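Local coordinates for mRNA-capping enzyme subunit alpha (Saccharomyces cerevisiae, PDB 3KYH), which transfers GMP from GTP to the 5'-diphosphate end of nascent mRNA through a covalent enzyme-GMP intermediate, the second step of cap formation, at residues Phe110-Leu121 with Phe179-Tyr190; Tyr295-Val303 with Leu375-Val383. One frame throughout, in Å; residues are numbered along the deposited sequence.

Contact 1: Phe110-Leu121 with Phe179-Tyr190; sequences FPRLPQKKKEEL and FFKPYFDLRAAY
F110 has CG anti to its carbonyl carbon (chi1 -57°), while F179 has CG anti to the backbone N (chi1 173°), and these torsions bring the two rings together. The result is a T-shaped pair within the nucleotidyltransferase domain, where the loop between strands 102-105 and 129-139 lies along helix 168-189. The edge of F179 points at the face of F110, with CE1 over the ring centre, the planes at 70° and the centroids 4.6 Å apart. Y183 runs alongside F110, and its CD1 meets CE2 of F110 edge to edge at 3.6 Å. M80 and I82 of strand 76-84 also touch F110, so the ring joins loop, helix and sheet. Cutting F110 back to alanine is likely to leave the F179 edge without its aromatic partner and a gap beside Y183. Further along, CG of P111 packs against CB of P182 and against CD1 of L186. L121 divides its methyls between the helix and Y190, just past the helix end. Its CD2 reaches CB of L186 at 3.8 Å, and its CD1 meets the edge of Y190 at CE1. At the exposed end, Y190 OH donates to E119 OE2 at 2.7 Å, on the anti side of the carboxylate, somewhat out of its plane.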
loop_
_atom_site.group_PDB
_atom_site.type_symbol
_atom_site.label_atom_id
_atom_site.label_comp_id
_atom_site.label_asym_id
_atom_site.label_seq_id
_atom_site.Cartn_x
_atom_site.Cartn_y
_atom_site.Cartn_z
ATOM N N PHE C 110 9.420 -11.358 55.793
ATOM C CA PHE C 110 8.158 -11.210 56.513
ATOM C C PHE C 110 7.760 -12.540 57.178
ATOM O O PHE C 110 7.581 -13.535 56.467
ATOM C CB PHE C 110 7.074 -10.601 55.620
ATOM C CG PHE C 110 7.453 -9.249 55.012
ATOM C CD1 PHE C 110 7.030 -8.913 53.721
ATOM C CD2 PHE C 110 8.222 -8.306 55.732
ATOM C CE1 PHE C 110 7.402 -7.692 53.141
ATOM C CE2 PHE C 110 8.574 -7.050 55.171
ATOM C CZ PHE C 110 8.164 -6.747 53.874
ATOM N N PRO C 111 7.675 -12.568 58.535
ATOM C CA PRO C 111 7.632 -13.756 59.414
ATOM C C PRO C 111 6.361 -14.075 60.224
ATOM O O PRO C 111 5.262 -14.140 59.658
ATOM C CB PRO C 111 8.765 -13.457 60.412
ATOM C CG PRO C 111 9.039 -11.986 60.283
ATOM C CD PRO C 111 8.039 -11.394 59.340
ATOM N N ARG C 112 6.575 -14.426 61.498
ATOM C CA ARG C 112 5.584 -14.365 62.574
ATOM C C ARG C 112 6.345 -14.331 63.914
ATOM O O ARG C 112 7.517 -13.916 63.979
ATOM C CB ARG C 112 4.705 -15.609 62.563
ATOM C CG ARG C 112 3.482 -15.584 61.691
ATOM C CD ARG C 112 3.543 -16.868 60.859
ATOM N NE ARG C 112 2.239 -17.450 60.537
ATOM C CZ ARG C 112 1.949 -18.071 59.397
ATOM N NH1 ARG C 112 2.874 -18.178 58.444
ATOM N NH2 ARG C 112 0.716 -18.570 59.211
ATOM N N LEU C 113 5.648 -14.717 64.986
ATOM C CA LEU C 113 6.287 -15.195 66.212
ATOM C C LEU C 113 5.228 -15.994 66.993
ATOM O O LEU C 113 4.661 -15.465 67.957
ATOM C CB LEU C 113 6.907 -14.061 67.053
ATOM C CG LEU C 113 8.198 -14.387 67.822
ATOM C CD1 LEU C 113 9.338 -13.614 67.171
ATOM C CD2 LEU C 113 8.124 -14.017 69.315
ATOM N N PRO C 114 4.937 -17.255 66.566
ATOM C CA PRO C 114 3.942 -18.083 67.281
ATOM C C PRO C 114 4.449 -18.680 68.596
ATOM O O PRO C 114 3.651 -18.804 69.548
ATOM C CB PRO C 114 3.566 -19.181 66.277
ATOM C CG PRO C 114 4.645 -19.178 65.226
ATOM C CD PRO C 114 5.580 -18.008 65.467
ATOM N N GLN C 115 5.744 -19.021 68.643
ATOM C CA GLN C 115 6.417 -19.465 69.873
ATOM C C GLN C 115 6.946 -18.293 70.712
ATOM O O GLN C 115 6.134 -17.453 71.138
ATOM C CB GLN C 115 7.472 -20.547 69.588
ATOM C CG GLN C 115 6.957 -21.766 68.794
ATOM C CD GLN C 115 5.614 -22.284 69.291
ATOM O OE1 GLN C 115 5.529 -22.913 70.348
ATOM N NE2 GLN C 115 4.554 -22.011 68.528
ATOM N N LYS C 116 8.258 -18.227 70.977
ATOM C CA LYS C 116 8.807 -17.112 71.766
ATOM C C LYS C 116 10.176 -16.586 71.362
ATOM O O LYS C 116 10.332 -15.363 71.246
ATOM C CB LYS C 116 8.776 -17.383 73.280
ATOM C CG LYS C 116 9.365 -16.257 74.171
ATOM C CD LYS C 116 8.481 -14.993 74.235
ATOM C CE LYS C 116 8.744 -14.174 75.506
ATOM N NZ LYS C 116 7.514 -13.501 76.043
ATOM N N LYS C 117 11.148 -17.491 71.197
ATOM C CA LYS C 117 12.581 -17.147 71.058
ATOM C C LYS C 117 12.896 -15.923 70.194
ATOM O O LYS C 117 12.349 -15.774 69.093
ATOM C CB LYS C 117 13.449 -18.353 70.652
ATOM C CG LYS C 117 13.001 -19.089 69.390
ATOM C CD LYS C 117 14.163 -19.656 68.586
ATOM C CE LYS C 117 13.630 -20.434 67.388
ATOM N NZ LYS C 117 14.368 -20.137 66.121
ATOM N N LYS C 118 13.776 -15.066 70.717
ATOM C CA LYS C 118 14.139 -13.778 70.095
ATOM C C LYS C 118 14.983 -13.888 68.802
ATOM O O LYS C 118 15.424 -12.870 68.261
ATOM C CB LYS C 118 14.775 -12.831 71.128
ATOM C CG LYS C 118 13.931 -12.554 72.392
ATOM C CD LYS C 118 13.012 -11.344 72.248
ATOM C CE LYS C 118 12.417 -10.910 73.587
ATOM N NZ LYS C 118 12.054 -9.455 73.547
ATOM N N GLU C 119 15.213 -15.134 68.366
ATOM C CA GLU C 119 15.706 -15.517 67.036
ATOM C C GLU C 119 14.541 -15.887 66.114
ATOM O O GLU C 119 14.546 -15.478 64.953
ATOM C CB GLU C 119 16.653 -16.725 67.116
ATOM C CG GLU C 119 18.158 -16.428 67.087
ATOM C CD GLU C 119 18.783 -16.237 68.468
ATOM O OE1 GLU C 119 18.771 -17.172 69.293
ATOM O OE2 GLU C 119 19.340 -15.160 68.730
ATOM N N GLU C 120 13.568 -16.648 66.639
ATOM C CA GLU C 120 12.387 -17.199 65.917
ATOM C C GLU C 120 12.124 -16.725 64.468
ATOM O O GLU C 120 12.094 -17.546 63.545
ATOM C CB GLU C 120 11.117 -17.084 66.785
ATOM C CG GLU C 120 9.845 -17.756 66.252
ATOM C CD GLU C 120 9.774 -19.241 66.523
ATOM O OE1 GLU C 120 10.443 -19.721 67.465
ATOM O OE2 GLU C 120 9.005 -19.929 65.814
ATOM N N LEU C 121 11.925 -15.417 64.297
ATOM C CA LEU C 121 11.763 -14.742 62.994
ATOM C C LEU C 121 12.570 -15.290 61.814
ATOM O O LEU C 121 12.030 -15.432 60.704
ATOM C CB LEU C 121 11.976 -13.221 63.122
ATOM C CG LEU C 121 12.844 -12.653 64.256
ATOM C CD1 LEU C 121 14.298 -12.447 63.844
ATOM C CD2 LEU C 121 12.228 -11.358 64.782
ATOM N N PHE C 179 1.906 -8.761 60.860
ATOM C CA PHE C 179 2.959 -8.332 59.952
ATOM C C PHE C 179 4.061 -7.407 60.519
ATOM O O PHE C 179 5.244 -7.670 60.300
ATOM C CB PHE C 179 2.318 -7.729 58.713
ATOM C CG PHE C 179 3.288 -7.103 57.763
ATOM C CD1 PHE C 179 4.084 -7.895 56.941
ATOM C CD2 PHE C 179 3.356 -5.722 57.637
ATOM C CE1 PHE C 179 4.947 -7.328 56.020
ATOM C CE2 PHE C 179 4.228 -5.141 56.710
ATOM C CZ PHE C 179 5.030 -5.950 55.902
ATOM N N PHE C 180 3.677 -6.343 61.229
ATOM C CA PHE C 180 4.585 -5.252 61.593
ATOM C C PHE C 180 5.546 -5.571 62.739
ATOM O O PHE C 180 6.752 -5.328 62.613
ATOM C CB PHE C 180 3.783 -3.976 61.878
ATOM C CG PHE C 180 4.622 -2.726 61.984
ATOM C CD1 PHE C 180 4.847 -1.938 60.867
ATOM C CD2 PHE C 180 5.126 -2.302 63.216
ATOM C CE1 PHE C 180 5.586 -0.754 60.962
ATOM C CE2 PHE C 180 5.872 -1.139 63.328
ATOM C CZ PHE C 180 6.103 -0.351 62.195
ATOM N N LYS C 181 5.000 -6.022 63.871
ATOM C CA LYS C 181 5.788 -6.484 65.025
ATOM C C LYS C 181 7.041 -7.313 64.572
ATOM O O LYS C 181 8.164 -6.859 64.826
ATOM C CB LYS C 181 4.861 -7.222 66.023
ATOM C CG LYS C 181 5.038 -6.962 67.516
ATOM C CD LYS C 181 6.217 -7.732 68.103
ATOM C CE LYS C 181 5.916 -8.410 69.418
ATOM N NZ LYS C 181 6.928 -9.528 69.507
ATOM N N PRO C 182 6.872 -8.438 63.816
ATOM C CA PRO C 182 7.992 -9.237 63.288
ATOM C C PRO C 182 8.863 -8.577 62.222
ATOM O O PRO C 182 10.056 -8.869 62.181
ATOM C CB PRO C 182 7.302 -10.448 62.686
ATOM C CG PRO C 182 6.055 -9.914 62.202
ATOM C CD PRO C 182 5.606 -9.011 63.330
ATOM N N TYR C 183 8.307 -7.713 61.371
ATOM C CA TYR C 183 9.182 -6.800 60.610
ATOM C C TYR C 183 10.018 -6.057 61.653
ATOM O O TYR C 183 11.238 -6.173 61.636
ATOM C CB TYR C 183 8.432 -5.834 59.662
ATOM C CG TYR C 183 9.281 -4.718 59.065
ATOM C CD1 TYR C 183 9.686 -4.758 57.724
ATOM C CD2 TYR C 183 9.676 -3.600 59.832
ATOM C CE1 TYR C 183 10.483 -3.726 57.164
ATOM C CE2 TYR C 183 10.477 -2.568 59.283
ATOM C CZ TYR C 183 10.872 -2.639 57.947
ATOM O OH TYR C 183 11.647 -1.633 57.402
ATOM N N PHE C 184 9.371 -5.406 62.618
ATOM C CA PHE C 184 10.078 -4.413 63.432
ATOM C C PHE C 184 11.133 -5.015 64.347
ATOM O O PHE C 184 12.284 -4.558 64.352
ATOM C CB PHE C 184 9.133 -3.462 64.179
ATOM C CG PHE C 184 9.693 -2.068 64.324
ATOM C CD1 PHE C 184 9.438 -1.098 63.353
ATOM C CD2 PHE C 184 10.517 -1.743 65.404
ATOM C CE1 PHE C 184 9.980 0.183 63.455
ATOM C CE2 PHE C 184 11.073 -0.462 65.519
ATOM C CZ PHE C 184 10.804 0.504 64.540
ATOM N N ASP C 185 10.724 -6.051 65.082
ATOM C CA ASP C 185 11.606 -6.887 65.900
ATOM C C ASP C 185 12.817 -7.347 65.108
ATOM O O ASP C 185 13.945 -7.048 65.498
ATOM C CB ASP C 185 10.833 -8.090 66.439
ATOM C CG ASP C 185 9.840 -7.703 67.508
ATOM O OD1 ASP C 185 9.783 -8.411 68.539
ATOM O OD2 ASP C 185 9.149 -6.671 67.344
ATOM N N LEU C 186 12.554 -7.996 63.973
ATOM C CA LEU C 186 13.577 -8.506 63.055
ATOM C C LEU C 186 14.580 -7.448 62.636
ATOM O O LEU C 186 15.750 -7.753 62.419
ATOM C CB LEU C 186 12.899 -9.088 61.813
ATOM C CG LEU C 186 13.601 -9.817 60.674
ATOM C CD1 LEU C 186 12.576 -10.768 60.080
ATOM C CD2 LEU C 186 14.134 -8.839 59.616
ATOM N N ARG C 187 14.110 -6.218 62.488
ATOM C CA ARG C 187 14.980 -5.138 62.091
ATOM C C ARG C 187 15.675 -4.568 63.327
ATOM O O ARG C 187 16.749 -3.969 63.221
ATOM C CB ARG C 187 14.178 -4.062 61.357
ATOM C CG ARG C 187 15.045 -3.056 60.626
ATOM C CD ARG C 187 14.381 -1.696 60.567
ATOM N NE ARG C 187 15.323 -0.668 60.133
ATOM C CZ ARG C 187 15.646 -0.385 58.869
ATOM N NH1 ARG C 187 15.128 -1.050 57.834
ATOM N NH2 ARG C 187 16.519 0.581 58.635
ATOM N N ALA C 188 15.057 -4.757 64.491
ATOM C CA ALA C 188 15.549 -4.173 65.737
ATOM C C ALA C 188 16.587 -5.055 66.436
ATOM O O ALA C 188 17.604 -4.547 66.927
ATOM C CB ALA C 188 14.394 -3.835 66.659
ATOM N N ALA C 189 16.335 -6.364 66.456
ATOM C CA ALA C 189 17.295 -7.355 66.946
ATOM C C ALA C 189 18.567 -7.463 66.080
ATOM O O ALA C 189 19.681 -7.268 66.587
ATOM C CB ALA C 189 16.621 -8.729 67.126
ATOM N N TYR C 190 18.395 -7.735 64.784
ATOM C CA TYR C 190 19.517 -7.968 63.878
ATOM C C TYR C 190 19.547 -6.984 62.703
ATOM O O TYR C 190 18.949 -7.277 61.655
ATOM C CB TYR C 190 19.477 -9.397 63.340
ATOM C CG TYR C 190 19.116 -10.446 64.358
ATOM C CD1 TYR C 190 17.803 -10.910 64.459
ATOM C CD2 TYR C 190 20.091 -11.012 65.191
ATOM C CE1 TYR C 190 17.458 -11.892 65.383
ATOM C CE2 TYR C 190 19.754 -12.003 66.125
ATOM C CZ TYR C 190 18.436 -12.434 66.201
ATOM O OH TYR C 190 18.072 -13.396 67.104
#

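Contact 2: Tyr295-Val303 with Leu375-Val383; sequences YVWQGGADV and LNGNHTSVV
The side-chain amide of N376 lies over one face of the W297 indole, with the two planes 24° apart. ND2 sits above the ring system, and CB makes a CH-pi contact with the five-membered ring, 4.2 Å from its centroid. OD1 comes within 2.8 Å of W297 NE1, but the angle is too poor for a hydrogen bond. With the planes not far from parallel, the amide meets the indole by its flat side. The D302 carboxylate is turned 71° from the same amide, and its OD1 is 3.0 Å from N376 ND2. L375 and D302 run antiparallel, with the L375 methyls against OD1 of D302, while the L375 and V303 side chains lie nearly perpendicular, CD2 of L375 against CG2 of V303. Beyond the indole, the contact passes to the backbone. The CA-H of H379 points almost straight at W297 O, with a CA to O distance of 3.1 Å. The V296 and T380 side chains meet almost perpendicular, and CG2 of V296 touches OG1 of T380 at 3.5 Å. Q298 has CG anti to its backbone N (chi1 -154°), which carries its chain past OG1 of T380. The contact belongs to the OB-fold C-terminal domain. It joins the end of strand 293-297 and the start of helix 302-309 to the segment leading into helix 380-392. Strand 326-331 flanks it through Y326, and another protein chain packs on W297, V303 and L375.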
loop_
_atom_site.group_PDB
_atom_site.type_symbol
_atom_site.label_atom_id
_atom_site.label_comp_id
_atom_site.label_asym_id
_atom_site.label_seq_id
_atom_site.Cartn_x
_atom_site.Cartn_y
_atom_site.Cartn_z
ATOM N N TYR C 295 -16.500 30.884 28.724
ATOM C CA TYR C 295 -17.227 29.888 27.910
ATOM C C TYR C 295 -16.634 28.464 27.938
ATOM O O TYR C 295 -15.420 28.288 28.074
ATOM C CB TYR C 295 -17.331 30.330 26.440
ATOM C CG TYR C 295 -17.916 31.710 26.112
ATOM C CD1 TYR C 295 -17.295 32.889 26.561
ATOM C CD2 TYR C 295 -19.017 31.839 25.250
ATOM C CE1 TYR C 295 -17.800 34.141 26.235
ATOM C CE2 TYR C 295 -19.522 33.101 24.906
ATOM C CZ TYR C 295 -18.909 34.256 25.403
ATOM O OH TYR C 295 -19.393 35.525 25.085
ATOM N N VAL C 296 -17.496 27.463 27.737
ATOM C CA VAL C 296 -17.139 26.037 27.831
ATOM C C VAL C 296 -17.387 25.244 26.542
ATOM O O VAL C 296 -18.516 25.185 26.032
ATOM C CB VAL C 296 -17.852 25.335 29.026
ATOM C CG1 VAL C 296 -17.434 25.974 30.364
ATOM C CG2 VAL C 296 -19.381 25.322 28.857
ATOM N N TRP C 297 -16.333 24.600 26.042
ATOM C CA TRP C 297 -16.396 23.939 24.736
ATOM C C TRP C 297 -17.254 22.675 24.713
ATOM O O TRP C 297 -17.107 21.801 25.564
ATOM C CB TRP C 297 -15.004 23.768 24.093
ATOM C CG TRP C 297 -14.306 22.450 24.315
ATOM C CD1 TRP C 297 -13.723 22.012 25.476
ATOM C CD2 TRP C 297 -14.091 21.410 23.341
ATOM N NE1 TRP C 297 -13.164 20.767 25.288
ATOM C CE2 TRP C 297 -13.378 20.370 23.991
ATOM C CE3 TRP C 297 -14.436 21.255 21.989
ATOM C CZ2 TRP C 297 -13.012 19.181 23.336
ATOM C CZ3 TRP C 297 -14.052 20.087 21.336
ATOM C CH2 TRP C 297 -13.354 19.061 22.014
ATOM N N GLN C 298 -18.180 22.634 23.757
ATOM C CA GLN C 298 -19.100 21.519 23.564
ATOM C C GLN C 298 -18.895 20.934 22.163
ATOM O O GLN C 298 -18.584 21.666 21.214
ATOM C CB GLN C 298 -20.537 22.021 23.728
ATOM C CG GLN C 298 -21.562 20.974 24.171
ATOM C CD GLN C 298 -23.013 21.453 24.030
ATOM O OE1 GLN C 298 -23.387 22.060 23.020
ATOM N NE2 GLN C 298 -23.842 21.144 25.033
ATOM N N GLY C 299 -19.062 19.618 22.046
ATOM C CA GLY C 299 -18.916 18.912 20.771
ATOM C C GLY C 299 -17.479 18.831 20.284
ATOM O O GLY C 299 -16.626 18.254 20.965
ATOM N N GLY C 300 -17.221 19.414 19.112
ATOM C CA GLY C 300 -15.899 19.408 18.474
ATOM C C GLY C 300 -15.746 20.513 17.445
ATOM O O GLY C 300 -15.470 20.251 16.269
ATOM N N ALA C 301 -15.919 21.752 17.896
ATOM C CA ALA C 301 -15.903 22.917 17.008
ATOM C C ALA C 301 -14.797 23.937 17.300
ATOM O O ALA C 301 -14.581 24.855 16.502
ATOM C CB ALA C 301 -17.282 23.585 16.983
ATOM N N ASP C 302 -14.093 23.746 18.417
ATOM C CA ASP C 302 -12.988 24.606 18.861
ATOM C C ASP C 302 -11.793 24.676 17.900
ATOM O O ASP C 302 -11.298 25.766 17.594
ATOM C CB ASP C 302 -12.559 24.214 20.287
ATOM C CG ASP C 302 -11.070 24.408 20.540
ATOM O OD1 ASP C 302 -10.309 23.452 20.277
ATOM O OD2 ASP C 302 -10.669 25.485 21.037
ATOM N N VAL C 303 -11.313 23.509 17.469
ATOM C CA VAL C 303 -10.208 23.412 16.511
ATOM C C VAL C 303 -10.652 24.031 15.183
ATOM O O VAL C 303 -9.986 24.941 14.683
ATOM C CB VAL C 303 -9.685 21.948 16.354
ATOM C CG1 VAL C 303 -8.723 21.806 15.160
ATOM C CG2 VAL C 303 -9.013 21.467 17.652
ATOM N N LEU C 375 -5.318 23.507 25.470
ATOM C CA LEU C 375 -6.071 24.075 24.349
ATOM C C LEU C 375 -7.318 24.891 24.756
ATOM O O LEU C 375 -7.261 26.133 24.736
ATOM C CB LEU C 375 -6.380 22.999 23.304
ATOM C CG LEU C 375 -7.501 23.216 22.294
ATOM C CD1 LEU C 375 -7.283 24.474 21.511
ATOM C CD2 LEU C 375 -7.598 21.996 21.369
ATOM N N ASN C 376 -8.426 24.217 25.080
ATOM C CA ASN C 376 -9.676 24.914 25.400
ATOM C C ASN C 376 -9.951 24.973 26.889
ATOM O O ASN C 376 -9.018 25.219 27.656
ATOM C CB ASN C 376 -10.890 24.458 24.560
ATOM C CG ASN C 376 -10.906 22.968 24.256
ATOM O OD1 ASN C 376 -10.717 22.133 25.129
ATOM N ND2 ASN C 376 -11.181 22.632 23.004
ATOM N N GLY C 377 -11.204 24.750 27.286
ATOM C CA GLY C 377 -11.646 24.880 28.678
ATOM C C GLY C 377 -12.077 23.595 29.361
ATOM O O GLY C 377 -11.556 23.257 30.423
ATOM N N ASN C 378 -13.064 22.916 28.776
ATOM C CA ASN C 378 -13.576 21.603 29.216
ATOM C C ASN C 378 -15.023 21.388 28.823
ATOM O O ASN C 378 -15.843 22.315 28.904
ATOM C CB ASN C 378 -13.439 21.345 30.723
ATOM C CG ASN C 378 -12.258 20.460 31.063
ATOM O OD1 ASN C 378 -11.392 20.867 31.842
ATOM N ND2 ASN C 378 -12.209 19.253 30.487
ATOM N N HIS C 379 -15.315 20.148 28.433
ATOM C CA HIS C 379 -16.619 19.762 27.897
ATOM C C HIS C 379 -17.720 20.014 28.918
ATOM O O HIS C 379 -17.541 19.709 30.101
ATOM C CB HIS C 379 -16.595 18.311 27.398
ATOM C CG HIS C 379 -17.872 17.861 26.756
ATOM N ND1 HIS C 379 -18.282 16.543 26.772
ATOM C CD2 HIS C 379 -18.844 18.551 26.110
ATOM C CE1 HIS C 379 -19.440 16.437 26.143
ATOM N NE2 HIS C 379 -19.805 17.642 25.738
ATOM N N THR C 380 -18.813 20.621 28.446
ATOM C CA THR C 380 -19.962 21.040 29.264
ATOM C C THR C 380 -20.262 19.996 30.344
ATOM O O THR C 380 -20.152 20.294 31.535
ATOM C CB THR C 380 -21.209 21.403 28.377
ATOM O OG1 THR C 380 -20.876 22.484 27.486
ATOM C CG2 THR C 380 -22.426 21.815 29.226
ATOM N N SER C 381 -20.542 18.769 29.902
ATOM C CA SER C 381 -20.715 17.603 30.772
ATOM C C SER C 381 -19.557 17.406 31.758
ATOM O O SER C 381 -19.772 17.401 32.977
ATOM C CB SER C 381 -20.900 16.345 29.924
ATOM O OG SER C 381 -19.750 16.085 29.139
ATOM N N VAL C 382 -18.335 17.296 31.227
ATOM C CA VAL C 382 -17.107 17.088 32.021
ATOM C C VAL C 382 -16.784 18.316 32.915
ATOM O O VAL C 382 -15.788 18.317 33.650
ATOM C CB VAL C 382 -15.897 16.617 31.115
ATOM C CG1 VAL C 382 -14.777 15.955 31.933
ATOM C CG2 VAL C 382 -16.355 15.625 30.033
ATOM N N VAL C 383 -17.652 19.330 32.877
ATOM C CA VAL C 383 -17.566 20.507 33.752
ATOM C C VAL C 383 -18.670 20.416 34.813
ATOM O O VAL C 383 -18.409 20.595 36.016
ATOM C CB VAL C 383 -17.665 21.850 32.946
ATOM C CG1 VAL C 383 -17.996 23.058 33.842
ATOM C CG2 VAL C 383 -16.381 22.115 32.190
#

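How the contacts relate
Contact 1 and contact 2 belong to different domains. Contact 1 lies in the catalytic nucleotidyltransferase domain, which carries K72, the lysine that forms the covalent GMP intermediate. Contact 2 lies in the C-terminal OB-fold domain. Their centres are about 58 Å apart and their nearest atoms about 38 Å apart, on opposite sides of the chain's centre. They follow one another in sequence, since 179-190 ends before 295-303 begins. Both lie away from K72. Each ties a loop segment to a helix or strand within its own domain. No other chain of the assembly touches contact 1, whereas contact 2 also meets other protein chains.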